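Local structure of transcriptional regulator WhiB1 (Mycobacterium tuberculosis H37Rv, 6ONO) at residues C40-T43 and T44-L47; L47-A50 and L51-Q55; G61-E65 and D66-A70. The protein represses transcription and carries one [4Fe-4S] cluster that is stable to oxygen but very reactive to nitric oxide, with DNA binding depending on the state of the cluster. One frame throughout, in Å; residues are numbered along the deposited sequence. Where two conformers were deposited one is given.

Contact 1 (C40-T43 and T44-L47); sequences CPVT and TECL. With SF4 (iron/sulfur cluster), chain E.
The N-H of C46 reaches back to V42 O at 2.7 Å, and one residue further on L47 N bonds to T43 O at 2.9 Å in a nearly straight line. These two backbone bonds start helix 43-53, with V42 at its N-cap. Cysteines on both sides of the N-cap hold the iron-sulfur cluster: C40, in the loop before it, binds one iron, FE4, through SG at 2.2 Å, and C46 SG, in the first turn of the helix, binds another, FE3, at the same length. In each cysteine the sulfur lies anti to the backbone N (chi1 near 180° in both), which swings both thiolates to the cluster side of the chain. C9 and C37 also line the pocket and are the probable remaining ligands of the four-cysteine [4Fe-4S] site of the WhiB family. Between the two ligands T43 lies against the cluster, its CA 3.7 Å from the sulfide S1. A weak N-H...S bond from V42 N to C40 SG, 3.6 Å long, may tune the charge on that thiolate. On the outer side E45 bends at chi2 (73°), so that its carboxylate folds back over the helix start and OE1 comes 3.2 Å from V42 CA. The hydroxyl of T44 gives a hydrogen bond to the same OE1, meeting it from above the carboxylate plane. W3 packs against V42, E45 and C46.

Contact 2 (L47-A50 and L51-Q55); sequences LSWA and LNTGQ
L47 and S48 accept from L51 N and N52 N in regular i to i+4 bonds, and helix 43-53 then ends in a Schellman motif, with Q55 N turning back to A50 O at 3.0 Å. G54, at positive phi (77°), is the C-prime residue of that motif. A50 O also takes a weak bond from G54 N, and a water donates to it weakly while bonding more firmly to Q55 O. W49 O is gripped twice by T53: by the backbone N and, at 2.8 Å, by the hydroxyl OG1, the two donors coming from opposite faces of the carbonyl plane. T53 OG1 sits between its own backbone N and carbonyl carbon (chi1 63°), which turns the hydroxyl back to that carbonyl and leaves the methyl CG2 over the indole. CG2 makes a CH-pi contact with the five-membered ring of W49, 3.8 Å from its centroid. Q55 folds back at chi2, bringing its amide nearly parallel to the indole (planes 9° apart), with NE2 3.5 Å from W49 CZ3. R4 adds a cation-pi contact to this tryptophan. On another side of the helix L47 CD1 packs on L51 CG at 3.9 Å, and both leucines also lean on R68 of helix 65-71. In its own amide plane, Q55 NE2 donates to T53 OG1 at 2.9 Å, so this hydroxyl gives one hydrogen bond and receives another.

Contact 3 (G61-E65 and D66-A70); sequences GGMSE and DERRA. With SF4 (iron/sulfur cluster), chain E.
A capping box opens helix 65-71: S64 stands at the N-cap and E67, three residues on, returns its carboxylate to the start. S64 N donates to E67 OE1 at 2.9 Å and 168°, meeting the oxygen on its anti side but tilted out of the carboxylate plane, while E67 N gives a weak bond of 3.3 Å to S64 OG. The hydroxyl is placed for this by a chi1 of 74°, between the backbone N and carbonyl carbon of S64. K34 holds the other carboxylate oxygen of E67 in a salt bridge, which ties the box to helix 27-38. Upstream, G61 and G62 both have positive phi as the chain leaves the cluster pocket, and G61 CA lies 3.5 Å from the sulfide S1. M63, a selenomethionine here, then spans the helix start. Its CB meets R68 CG, and the bend at chi3 (77°) carries the terminal CE to 3.4 Å from E67 CB. The R68 guanidinium turns back toward the loop, with M63 O at its edge and E65 CA over one face. Its hydrogen bonds lead to Q55 O and G58 O, so this buried charge joins the helix to the chain before G61, where backbone carbonyls receive it. On the outer side E65, D66 and R69 form a salt-bridge network. E65 and R69 run side by side, their carboxylate and guanidinium planes turned well apart, and E65 O lies over one face of the guanidinium. Two separate nitrogens of R69 serve the two acids in the plane of the group: NH2 bonds E65 OE2 at 3.1 Å, and NH1 pairs with D66 OD1 at 2.9 Å.

Contacts 1 and 2 cover the start and the end of helix 43-53 and share L47; contact 3 starts the next helix, 65-71. All three are partly buried, each with buried and solvent-facing residues. Contacts 1 and 3 meet at the cluster, where T43 CG2 comes 3.3 Å from G61 O, but only contact 1 supplies iron ligands. Two helix starts contrast with one helix end: contact 1 begins its helix at V42 with backbone bonds and cysteine-iron bonds, contact 3 has a side-chain capping box and surface salt bridges, whereas contact 2 relies on a Schellman turn and threonine-tryptophan packing. L47 CD1 packs against both M63 and R68, joining the two helices.

Contact 1 (C40-T43 and T44-L47)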
ATOM      1  N   CYS A  40      -7.307  17.080  -6.282  1.00 34.25           N
ATOM      2  CA  CYS A  40      -6.082  17.165  -5.513  1.00 34.44           C
ATOM      3  C   CYS A  40      -5.104  18.108  -6.191  1.00 36.77           C
ATOM      4  O   CYS A  40      -4.899  18.004  -7.409  1.00 38.66           O
ATOM      5  CB  CYS A  40      -5.449  15.779  -5.367  1.00 29.82           C
ATOM      6  SG  CYS A  40      -3.951  15.736  -4.333  1.00 34.90           S
ATOM      7  N   PRO A  41      -4.475  19.031  -5.452  1.00 41.21           N
ATOM      8  CA  PRO A  41      -3.553  19.977  -6.098  1.00 40.09           C
ATOM      9  C   PRO A  41      -2.192  19.389  -6.433  1.00 43.15           C
ATOM     10  O   PRO A  41      -1.471  19.989  -7.242  1.00 43.28           O
ATOM     11  CB  PRO A  41      -3.429  21.104  -5.066  1.00 44.17           C
ATOM     12  CG  PRO A  41      -3.648  20.426  -3.766  1.00 44.91           C
ATOM     13  CD  PRO A  41      -4.658  19.331  -4.021  1.00 39.17           C
ATOM     14  N   VAL A  42      -1.824  18.233  -5.876  1.00 33.94           N
ATOM     15  CA  VAL A  42      -0.480  17.693  -6.074  1.00 33.57           C
ATOM     16  C   VAL A  42      -0.523  16.372  -6.837  1.00 30.02           C
ATOM     17  O   VAL A  42       0.320  15.491  -6.629  1.00 28.84           O
ATOM     18  CB  VAL A  42       0.253  17.540  -4.729  1.00 34.47           C
ATOM     19  CG1 VAL A  42       0.608  18.917  -4.168  1.00 39.00           C
ATOM     20  CG2 VAL A  42      -0.595  16.763  -3.725  1.00 32.28           C
ATOM     21  N   THR A  43      -1.477  16.252  -7.762  1.00 36.27           N
ATOM     22  CA  THR A  43      -1.662  14.997  -8.480  1.00 30.81           C
ATOM     23  C   THR A  43      -0.443  14.639  -9.314  1.00 37.54           C
ATOM     24  O   THR A  43      -0.012  13.481  -9.322  1.00 29.76           O
ATOM     25  CB  THR A  43      -2.895  15.075  -9.369  1.00 37.46           C
ATOM     26  OG1 THR A  43      -4.015  15.515  -8.592  1.00 39.44           O
ATOM     27  CG2 THR A  43      -3.198  13.710  -9.923  1.00 29.60           C
ATOM     28  N   THR A  44       0.127  15.610 -10.035  1.00 29.83           N
ATOM     29  CA  THR A  44       1.305  15.297 -10.835  1.00 33.92           C
ATOM     30  C   THR A  44       2.477  14.915  -9.939  1.00 30.96           C
ATOM     31  O   THR A  44       3.243  14.003 -10.261  1.00 30.98           O
ATOM     32  CB  THR A  44       1.664  16.464 -11.769  1.00 34.12           C
ATOM     33  OG1 THR A  44       1.778  17.678 -11.022  1.00 41.32           O
ATOM     34  CG2 THR A  44       0.594  16.644 -12.803  1.00 34.16           C
ATOM     35  N   GLU A  45       2.632  15.601  -8.805  1.00 36.28           N
ATOM     36  CA  GLU A  45       3.696  15.250  -7.868  1.00 36.73           C
ATOM     37  C   GLU A  45       3.477  13.862  -7.279  1.00 36.62           C
ATOM     38  O   GLU A  45       4.422  13.070  -7.162  1.00 36.94           O
ATOM     39  CB  GLU A  45       3.773  16.281  -6.743  1.00 39.37           C
ATOM     40  CG  GLU A  45       4.225  17.679  -7.145  1.00 48.19           C
ATOM     41  CD  GLU A  45       3.170  18.451  -7.911  1.00 48.98           C
ATOM     42  OE1 GLU A  45       2.023  17.967  -8.010  1.00 45.15           O
ATOM     43  OE2 GLU A  45       3.483  19.560  -8.393  1.00 54.95           O
ATOM     44  N   CYS A  46       2.238  13.550  -6.897  1.00 28.59           N
ATOM     45  CA  CYS A  46       1.938  12.222  -6.370  1.00 24.94           C
ATOM     46  C   CYS A  46       2.247  11.140  -7.400  1.00 23.53           C
ATOM     47  O   CYS A  46       2.917  10.146  -7.093  1.00 22.66           O
ATOM     48  CB  CYS A  46       0.475  12.148  -5.935  1.00 23.81           C
ATOM     49  SG  CYS A  46       0.026  10.583  -5.177  1.00 21.70           S
ATOM     50  N   LEU A  47       1.741  11.306  -8.629  1.00 23.83           N
ATOM     51  CA  LEU A  47       1.995  10.314  -9.666  1.00 21.98           C
ATOM     52  C   LEU A  47       3.483  10.173  -9.929  1.00 23.71           C
ATOM     53  O   LEU A  47       3.992   9.056 -10.060  1.00 23.20           O
ATOM     54  CB  LEU A  47       1.273  10.689 -10.967  1.00 22.21           C
ATOM     55  CG  LEU A  47       1.570   9.726 -12.123  1.00 22.12           C
ATOM     56  CD1 LEU A  47       1.082   8.312 -11.813  1.00 20.11           C
ATOM     57  CD2 LEU A  47       0.941  10.234 -13.406  1.00 23.03           C
TER
HETATM   58 FE1  SF4 E 101      -3.792  11.443  -2.555  1.00 25.40          FE
HETATM   59 FE2  SF4 E 101      -4.651  11.113  -5.115  1.00 21.46          FE
HETATM   60 FE3  SF4 E 101      -1.973  11.412  -4.601  1.00 23.82          FE
HETATM   61 FE4  SF4 E 101      -3.653  13.529  -4.279  1.00 27.11          FE
HETATM   62  S1  SF4 E 101      -3.197  12.456  -6.218  1.00 26.48           S
HETATM   63  S2  SF4 E 101      -2.027  12.861  -2.855  1.00 25.45           S
HETATM   64  S3  SF4 E 101      -5.547  12.477  -3.559  1.00 25.14           S
HETATM   65  S4  SF4 E 101      -3.304   9.686  -3.913  1.00 22.92           S

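Contact 2 (L47-A50 and L51-Q55)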
ATOM      1  N   LEU A  47       1.741  11.306  -8.629  1.00 23.83           N
ATOM      2  CA  LEU A  47       1.995  10.314  -9.666  1.00 21.98           C
ATOM      3  C   LEU A  47       3.483  10.173  -9.929  1.00 23.71           C
ATOM      4  O   LEU A  47       3.992   9.056 -10.060  1.00 23.20           O
ATOM      5  CB  LEU A  47       1.273  10.689 -10.967  1.00 22.21           C
ATOM      6  CG  LEU A  47       1.570   9.726 -12.123  1.00 22.12           C
ATOM      7  CD1 LEU A  47       1.082   8.312 -11.813  1.00 20.11           C
ATOM      8  CD2 LEU A  47       0.941  10.234 -13.406  1.00 23.03           C
ATOM      9  N   SER A  48       4.191  11.299 -10.045  1.00 27.45           N
ATOM     10  CA  SER A  48       5.627  11.254 -10.288  0.65 29.54           C
ATOM     11  C   SER A  48       6.336  10.448  -9.204  1.00 31.49           C
ATOM     12  O   SER A  48       7.160   9.579  -9.504  1.00 30.44           O
ATOM     13  CB  SER A  48       6.192  12.676 -10.355  0.65 34.91           C
ATOM     14  OG  SER A  48       5.369  13.518 -11.146  0.65 36.41           O
ATOM     15  N   TRP A  49       6.025  10.724  -7.938  1.00 31.23           N
ATOM     16  CA  TRP A  49       6.684   9.994  -6.859  1.00 30.41           C
ATOM     17  C   TRP A  49       6.336   8.509  -6.892  1.00 29.35           C
ATOM     18  O   TRP A  49       7.216   7.657  -6.706  1.00 27.20           O
ATOM     19  CB  TRP A  49       6.303  10.597  -5.515  1.00 33.26           C
ATOM     20  CG  TRP A  49       7.150  10.109  -4.405  1.00 32.66           C
ATOM     21  CD1 TRP A  49       8.332  10.641  -3.978  1.00 37.06           C
ATOM     22  CD2 TRP A  49       6.891   8.982  -3.569  1.00 30.46           C
ATOM     23  NE1 TRP A  49       8.824   9.915  -2.924  1.00 33.88           N
ATOM     24  CE2 TRP A  49       7.953   8.892  -2.649  1.00 32.93           C
ATOM     25  CE3 TRP A  49       5.855   8.040  -3.502  1.00 25.87           C
ATOM     26  CZ2 TRP A  49       8.017   7.898  -1.675  1.00 32.29           C
ATOM     27  CZ3 TRP A  49       5.920   7.059  -2.532  1.00 25.68           C
ATOM     28  CH2 TRP A  49       6.991   6.991  -1.637  1.00 29.60           C
ATOM     29  N   ALA A  50       5.065   8.178  -7.144  1.00 25.34           N
ATOM     30  CA  ALA A  50       4.671   6.774  -7.217  1.00 25.95           C
ATOM     31  C   ALA A  50       5.418   6.046  -8.324  1.00 26.71           C
ATOM     32  O   ALA A  50       5.892   4.921  -8.123  1.00 26.05           O
ATOM     33  CB  ALA A  50       3.162   6.653  -7.426  1.00 22.75           C
ATOM     34  N   LEU A  51       5.527   6.671  -9.505  1.00 23.93           N
ATOM     35  CA  LEU A  51       6.252   6.053 -10.613  1.00 25.24           C
ATOM     36  C   LEU A  51       7.739   5.950 -10.305  1.00 28.68           C
ATOM     37  O   LEU A  51       8.350   4.898 -10.524  1.00 28.34           O
ATOM     38  CB  LEU A  51       6.037   6.836 -11.906  1.00 26.14           C
ATOM     39  CG  LEU A  51       4.617   6.864 -12.484  1.00 24.64           C
ATOM     40  CD1 LEU A  51       4.576   7.769 -13.686  1.00 26.08           C
ATOM     41  CD2 LEU A  51       4.114   5.468 -12.842  1.00 23.53           C
ATOM     42  N   ASN A  52       8.338   7.019  -9.771  1.00 34.18           N
ATOM     43  CA  ASN A  52       9.781   7.007  -9.583  1.00 37.09           C
ATOM     44  C   ASN A  52      10.195   6.038  -8.488  1.00 40.34           C
ATOM     45  O   ASN A  52      11.281   5.452  -8.566  1.00 41.88           O
ATOM     46  CB  ASN A  52      10.307   8.413  -9.276  1.00 43.21           C
ATOM     47  CG  ASN A  52      10.336   9.313 -10.505  1.00 51.74           C
ATOM     48  OD1 ASN A  52      10.465   8.838 -11.637  1.00 48.39           O
ATOM     49  ND2 ASN A  52      10.237  10.622 -10.285  1.00 53.83           N
ATOM     50  N   THR A  53       9.350   5.829  -7.478  1.00 34.77           N
ATOM     51  CA  THR A  53       9.695   4.880  -6.429  1.00 34.38           C
ATOM     52  C   THR A  53       9.123   3.484  -6.665  1.00 30.16           C
ATOM     53  O   THR A  53       9.463   2.564  -5.919  1.00 31.71           O
ATOM     54  CB  THR A  53       9.222   5.399  -5.057  1.00 31.82           C
ATOM     55  OG1 THR A  53       7.795   5.504  -5.060  1.00 32.30           O
ATOM     56  CG2 THR A  53       9.823   6.768  -4.757  1.00 34.24           C
ATOM     57  N   GLY A  54       8.313   3.286  -7.696  1.00 37.19           N
ATOM     58  CA  GLY A  54       7.864   1.942  -8.009  1.00 39.26           C
ATOM     59  C   GLY A  54       6.779   1.424  -7.091  1.00 37.10           C
ATOM     60  O   GLY A  54       6.811   0.251  -6.695  1.00 37.03           O
ATOM     61  N   GLN A  55       5.842   2.278  -6.700  1.00 28.40           N
ATOM     62  CA  GLN A  55       4.714   1.849  -5.876  1.00 28.42           C
ATOM     63  C   GLN A  55       3.775   1.005  -6.727  1.00 25.57           C
ATOM     64  O   GLN A  55       3.070   1.527  -7.595  1.00 28.98           O
ATOM     65  CB  GLN A  55       4.003   3.065  -5.296  1.00 23.22           C
ATOM     66  CG  GLN A  55       4.910   3.976  -4.464  1.00 29.29           C
ATOM     67  CD  GLN A  55       5.623   3.264  -3.321  1.00 29.46           C
ATOM     68  OE1 GLN A  55       5.065   2.366  -2.683  1.00 31.77           O
ATOM     69  NE2 GLN A  55       6.859   3.675  -3.044  1.00 29.97           N
TER
HETATM   70  O   HOH W   1       3.874   3.172  -9.878  1.00 17.06           O

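Contact 3 (G61-E65 and D66-A70)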
ATOM      1  N   GLY A  61      -1.915   9.415  -7.707  1.00 19.42           N
ATOM      2  CA  GLY A  61      -1.865  10.440  -8.733  1.00 20.20           C
ATOM      3  C   GLY A  61      -2.923  10.313  -9.812  1.00 21.39           C
ATOM      4  O   GLY A  61      -2.679  10.653 -10.971  1.00 21.24           O
ATOM      5  N   GLY A  62      -4.101   9.821  -9.443  1.00 16.88           N
ATOM      6  CA  GLY A  62      -5.177   9.642 -10.400  1.00 16.78           C
ATOM      7  C   GLY A  62      -5.042   8.453 -11.324  1.00 16.30           C
ATOM      8  O   GLY A  62      -5.793   8.378 -12.300  1.00 16.80           O
HETATM    9  N   MSE A  63      -4.102   7.538 -11.066  1.00 17.21           N
HETATM   10  CA  MSE A  63      -3.941   6.312 -11.865  1.00 18.67           C
HETATM   11  C   MSE A  63      -4.062   5.055 -10.988  1.00 18.70           C
HETATM   12  O   MSE A  63      -3.546   5.027  -9.866  1.00 16.85           O
HETATM   13  CB  MSE A  63      -2.576   6.272 -12.576  1.00 18.28           C
HETATM   14  CG  MSE A  63      -2.248   7.445 -13.484  1.00 24.01           C
HETATM   15 SE   MSE A  63      -0.911   6.884 -14.799  0.54 22.71          SE
HETATM   16  CE  MSE A  63      -2.054   5.886 -15.995  1.00 30.67           C
ATOM     17  N   SER A  64      -4.701   4.012 -11.516  1.00 15.94           N
ATOM     18  CA  SER A  64      -4.787   2.738 -10.826  1.00 15.88           C
ATOM     19  C   SER A  64      -3.475   1.980 -10.970  1.00 16.44           C
ATOM     20  O   SER A  64      -2.604   2.337 -11.771  1.00 17.13           O
ATOM     21  CB  SER A  64      -5.933   1.886 -11.378  1.00 16.52           C
ATOM     22  OG  SER A  64      -5.598   1.369 -12.647  1.00 18.19           O
ATOM     23  N   GLU A  65      -3.330   0.919 -10.181  1.00 17.63           N
ATOM     24  CA  GLU A  65      -2.071   0.191 -10.219  1.00 22.39           C
ATOM     25  C   GLU A  65      -1.873  -0.496 -11.568  1.00 27.41           C
ATOM     26  O   GLU A  65      -0.754  -0.520 -12.089  1.00 23.97           O
ATOM     27  CB  GLU A  65      -1.991  -0.823  -9.076  1.00 24.00           C
ATOM     28  CG  GLU A  65      -2.725  -2.115  -9.301  1.00 23.06           C
ATOM     29  CD  GLU A  65      -2.544  -3.090  -8.170  1.00 43.00           C
ATOM     30  OE1 GLU A  65      -3.134  -2.855  -7.095  1.00 25.10           O
ATOM     31  OE2 GLU A  65      -1.809  -4.087  -8.357  1.00 28.11           O
ATOM     32  N   ASP A  66      -2.944  -1.026 -12.174  1.00 21.33           N
ATOM     33  CA  ASP A  66      -2.785  -1.645 -13.491  1.00 27.05           C
ATOM     34  C   ASP A  66      -2.376  -0.617 -14.545  1.00 23.38           C
ATOM     35  O   ASP A  66      -1.563  -0.909 -15.428  1.00 26.43           O
ATOM     36  CB  ASP A  66      -4.064  -2.373 -13.913  1.00 29.45           C
ATOM     37  CG  ASP A  66      -4.274  -3.682 -13.150  1.00 34.68           C
ATOM     38  OD1 ASP A  66      -3.278  -4.257 -12.664  1.00 55.70           O
ATOM     39  OD2 ASP A  66      -5.429  -4.151 -13.062  1.00 41.10           O
ATOM     40  N   GLU A  67      -2.911   0.600 -14.454  1.00 25.80           N
ATOM     41  CA  GLU A  67      -2.538   1.646 -15.398  1.00 24.70           C
ATOM     42  C   GLU A  67      -1.066   2.029 -15.250  1.00 24.21           C
ATOM     43  O   GLU A  67      -0.327   2.137 -16.245  1.00 27.24           O
ATOM     44  CB  GLU A  67      -3.447   2.865 -15.190  1.00 22.72           C
ATOM     45  CG  GLU A  67      -4.878   2.651 -15.679  1.00 24.91           C
ATOM     46  CD  GLU A  67      -5.856   3.743 -15.241  1.00 28.90           C
ATOM     47  OE1 GLU A  67      -5.603   4.465 -14.254  1.00 22.98           O
ATOM     48  OE2 GLU A  67      -6.897   3.894 -15.907  1.00 29.19           O
ATOM     49  N   ARG A  68      -0.608   2.234 -14.009  1.00 19.59           N
ATOM     50  CA  ARG A  68       0.803   2.560 -13.826  1.00 20.30           C
ATOM     51  C   ARG A  68       1.683   1.407 -14.279  1.00 22.10           C
ATOM     52  O   ARG A  68       2.749   1.620 -14.863  1.00 23.76           O
ATOM     53  CB  ARG A  68       1.081   2.918 -12.356  1.00 19.00           C
ATOM     54  CG  ARG A  68       0.281   4.137 -11.873  1.00 17.78           C
ATOM     55  CD  ARG A  68       0.873   4.738 -10.604  1.00 17.46           C
ATOM     56  NE  ARG A  68       1.094   3.711  -9.586  1.00 17.10           N
ATOM     57  CZ  ARG A  68       0.141   3.189  -8.822  1.00 16.09           C
ATOM     58  NH1 ARG A  68      -1.104   3.600  -8.962  1.00 15.25           N
ATOM     59  NH2 ARG A  68       0.444   2.246  -7.922  1.00 16.28           N
ATOM     60  N   ARG A  69       1.252   0.170 -14.018  1.00 24.60           N
ATOM     61  CA  ARG A  69       2.047  -0.989 -14.416  1.00 26.73           C
ATOM     62  C   ARG A  69       2.173  -1.082 -15.927  1.00 30.60           C
ATOM     63  O   ARG A  69       3.254  -1.372 -16.459  1.00 30.88           O
ATOM     64  CB  ARG A  69       1.419  -2.261 -13.857  1.00 30.75           C
ATOM     65  CG  ARG A  69       2.162  -3.511 -14.235  1.00 37.60           C
ATOM     66  CD  ARG A  69       1.666  -4.701 -13.436  1.00 49.01           C
ATOM     67  NE  ARG A  69       1.763  -4.485 -11.993  1.00 41.85           N
ATOM     68  CZ  ARG A  69       0.715  -4.361 -11.186  1.00 38.31           C
ATOM     69  NH1 ARG A  69      -0.514  -4.434 -11.682  1.00 44.07           N
ATOM     70  NH2 ARG A  69       0.893  -4.176  -9.885  1.00 32.36           N
ATOM     71  N   ALA A  70       1.081  -0.824 -16.643  1.00 32.87           N
ATOM     72  CA  ALA A  70       1.172  -0.838 -18.093  1.00 40.53           C
ATOM     73  C   ALA A  70       2.093   0.263 -18.587  1.00 34.08           C
ATOM     74  O   ALA A  70       2.713   0.123 -19.646  1.00 36.20           O
ATOM     75  CB  ALA A  70      -0.219  -0.697 -18.713  1.00 31.78           C
TER
HETATM   76 FE1  SF4 E 101      -3.792  11.443  -2.555  1.00 25.40          FE
HETATM   77 FE2  SF4 E 101      -4.651  11.113  -5.115  1.00 21.46          FE
HETATM   78 FE3  SF4 E 101      -1.973  11.412  -4.601  1.00 23.82          FE
HETATM   79 FE4  SF4 E 101      -3.653  13.529  -4.279  1.00 27.11          FE
HETATM   80  S1  SF4 E 101      -3.197  12.456  -6.218  1.00 26.48           S
HETATM   81  S2  SF4 E 101      -2.027  12.861  -2.855  1.00 25.45           S
HETATM   82  S3  SF4 E 101      -5.547  12.477  -3.559  1.00 25.14           S
HETATM   83  S4  SF4 E 101      -3.304   9.686  -3.913  1.00 22.92           S
HETATM   84  O   HOH W   2      -5.558  -1.689 -11.000  1.00 23.45           O